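Long-range contact in phosphoserine phosphatase (PDB 4AP9), which probably hydrolyses L-phosphoserine to serine and phosphate with the help of magnesium, as a member of the haloacid dehalogenase superfamily: residues Ala12-Glu17 with Glu86-Leu91. Sequence-based numbering, arbitrary orientation.
Sequences AVIDIE and ELVETL
The helix-on-sheet layer of the Rossmann-like haloacid dehalogenase core is represented here by I14 and A12 of the central strand, which meet L87, V88 and L91 of helix 82-93. Strand 12-15 and helix 86-91 run nearly antiparallel, at 167°, with axes 10.7 Å apart at closest approach, the geometry of a helix lying on a parallel sheet. No hydrogen bond joins the two segments; every cross-contact is between apolar carbons. I14 carries most of it through a single methyl. Its CG1 stands anti to the carbonyl carbon (chi1 -56°), and the extended chi2 of 167° carries CD1 out toward the helix. There I14 CD1 meets L87 CD2 tip to tip at 3.8 Å. I14 CD1 lies equally close to L91 CD1, also 3.8 Å, the leucine chain passing it obliquely, and V88 CG2 adds a looser contact to it at 4.2 Å. L91 divides its two methyls between the strand residues: while CD1 faces I14, L91 CD2 rests 3.9 Å from A12 CB, where the backbones come nearest, A12 CA to L91 CA at 7.3 Å. Behind this interface T90 OG1 bonds back to E86 O at 2.7 Å, from above the carbonyl plane and on the face opposite to T90 N, so that one carbonyl oxygen serves two donors. V13, pointing away from the helix, touches I101 and I153 of the flanking strands. All five touching residues are buried: L91 also packs on V98 of strand 97-102 and M156 of strand 153-157, while L87 leans on L192 and I196 of helix 189-197.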
loop_
_atom_site.group_PDB
_atom_site.type_symbol
_atom_site.label_atom_id
_atom_site.label_comp_id
_atom_site.label_asym_id
_atom_site.label_seq_id
_atom_site.Cartn_x
_atom_site.Cartn_y
_atom_site.Cartn_z
ATOM N N ALA A 12 -20.871 -9.092 10.535
ATOM C CA ALA A 12 -22.057 -8.269 10.730
ATOM C C ALA A 12 -21.796 -7.394 11.948
ATOM O O ALA A 12 -21.747 -7.897 13.077
ATOM C CB ALA A 12 -23.265 -9.152 10.965
ATOM N N VAL A 13 -21.592 -6.097 11.725
ATOM C CA VAL A 13 -21.360 -5.148 12.823
ATOM C C VAL A 13 -22.674 -4.449 13.128
ATOM O O VAL A 13 -23.315 -3.898 12.221
ATOM C CB VAL A 13 -20.304 -4.085 12.455
ATOM C CG1 VAL A 13 -20.084 -3.094 13.605
ATOM C CG2 VAL A 13 -18.982 -4.752 12.087
ATOM N N ILE A 14 -23.080 -4.494 14.396
ATOM C CA ILE A 14 -24.256 -3.760 14.839
ATOM C C ILE A 14 -23.889 -2.673 15.841
ATOM O O ILE A 14 -23.343 -2.966 16.910
ATOM C CB ILE A 14 -25.305 -4.698 15.499
ATOM C CG1 ILE A 14 -25.695 -5.836 14.550
ATOM C CG2 ILE A 14 -26.538 -3.893 15.928
ATOM C CD1 ILE A 14 -26.446 -6.940 15.230
ATOM N N ASP A 15 -24.186 -1.419 15.494
ATOM C CA ASP A 15 -24.090 -0.317 16.444
ATOM C C ASP A 15 -25.330 -0.408 17.325
ATOM O O ASP A 15 -26.443 -0.233 16.836
ATOM C CB ASP A 15 -24.033 1.019 15.704
ATOM C CG ASP A 15 -23.695 2.185 16.614
ATOM O OD1 ASP A 15 -23.060 1.958 17.661
ATOM O OD2 ASP A 15 -24.067 3.335 16.282
ATOM N N ILE A 16 -25.130 -0.712 18.609
ATOM C CA ILE A 16 -26.202 -1.093 19.528
ATOM C C ILE A 16 -27.307 -0.048 19.668
ATOM O O ILE A 16 -28.488 -0.367 19.559
ATOM C CB ILE A 16 -25.620 -1.420 20.922
ATOM C CG1 ILE A 16 -24.728 -2.653 20.823
ATOM C CG2 ILE A 16 -26.734 -1.675 21.938
ATOM C CD1 ILE A 16 -23.928 -2.933 22.085
ATOM N N GLU A 17 -26.934 1.197 19.895
ATOM C CA GLU A 17 -27.943 2.214 20.189
ATOM C C GLU A 17 -28.796 2.542 18.979
ATOM O O GLU A 17 -28.286 2.877 17.919
ATOM C CB GLU A 17 -27.283 3.482 20.724
ATOM C CG GLU A 17 -26.490 3.255 21.995
ATOM C CD GLU A 17 -25.496 4.375 22.251
ATOM O OE1 GLU A 17 -24.609 4.599 21.397
ATOM O OE2 GLU A 17 -25.601 5.031 23.303
ATOM N N GLU A 86 -33.271 -12.343 18.217
ATOM C CA GLU A 86 -33.554 -13.007 16.953
ATOM C C GLU A 86 -32.644 -12.457 15.854
ATOM O O GLU A 86 -32.143 -13.215 15.017
ATOM C CB GLU A 86 -35.028 -12.844 16.569
ATOM C CG GLU A 86 -35.409 -13.614 15.305
ATOM C CD GLU A 86 -36.890 -13.531 14.989
ATOM O OE1 GLU A 86 -37.606 -12.732 15.637
ATOM O OE2 GLU A 86 -37.332 -14.272 14.084
ATOM N N LEU A 87 -32.422 -11.145 15.854
ATOM C CA LEU A 87 -31.530 -10.565 14.851
ATOM C C LEU A 87 -30.185 -11.273 14.898
ATOM O O LEU A 87 -29.700 -11.790 13.890
ATOM C CB LEU A 87 -31.325 -9.062 15.062
ATOM C CG LEU A 87 -30.280 -8.404 14.136
ATOM C CD1 LEU A 87 -30.631 -8.625 12.690
ATOM C CD2 LEU A 87 -30.132 -6.903 14.408
ATOM N N VAL A 88 -29.588 -11.307 16.082
ATOM C CA VAL A 88 -28.250 -11.860 16.227
ATOM C C VAL A 88 -28.194 -13.344 15.902
ATOM O O VAL A 88 -27.274 -13.806 15.236
ATOM C CB VAL A 88 -27.691 -11.595 17.639
ATOM C CG1 VAL A 88 -26.410 -12.387 17.871
ATOM C CG2 VAL A 88 -27.457 -10.094 17.833
ATOM N N GLU A 89 -29.184 -14.102 16.354
ATOM C CA GLU A 89 -29.196 -15.536 16.055
ATOM C C GLU A 89 -29.384 -15.820 14.553
ATOM O O GLU A 89 -28.792 -16.763 14.008
ATOM C CB GLU A 89 -30.255 -16.257 16.892
ATOM C CG GLU A 89 -29.927 -16.263 18.374
ATOM C CD GLU A 89 -30.990 -16.932 19.226
ATOM O OE1 GLU A 89 -32.081 -17.258 18.705
ATOM O OE2 GLU A 89 -30.726 -17.122 20.430
ATOM N N THR A 90 -30.198 -15.000 13.894
ATOM C CA THR A 90 -30.451 -15.158 12.471
ATOM C C THR A 90 -29.222 -14.790 11.641
ATOM O O THR A 90 -28.860 -15.498 10.697
ATOM C CB THR A 90 -31.648 -14.321 12.025
ATOM O OG1 THR A 90 -32.790 -14.676 12.816
ATOM C CG2 THR A 90 -31.959 -14.587 10.539
ATOM N N LEU A 91 -28.581 -13.681 11.999
ATOM C CA LEU A 91 -27.296 -13.332 11.404
ATOM C C LEU A 91 -26.313 -14.505 11.421
ATOM O O LEU A 91 -25.668 -14.794 10.411
ATOM C CB LEU A 91 -26.693 -12.127 12.116
ATOM C CG LEU A 91 -27.336 -10.803 11.721
ATOM C CD1 LEU A 91 -27.028 -9.720 12.759
ATOM C CD2 LEU A 91 -26.868 -10.379 10.342
#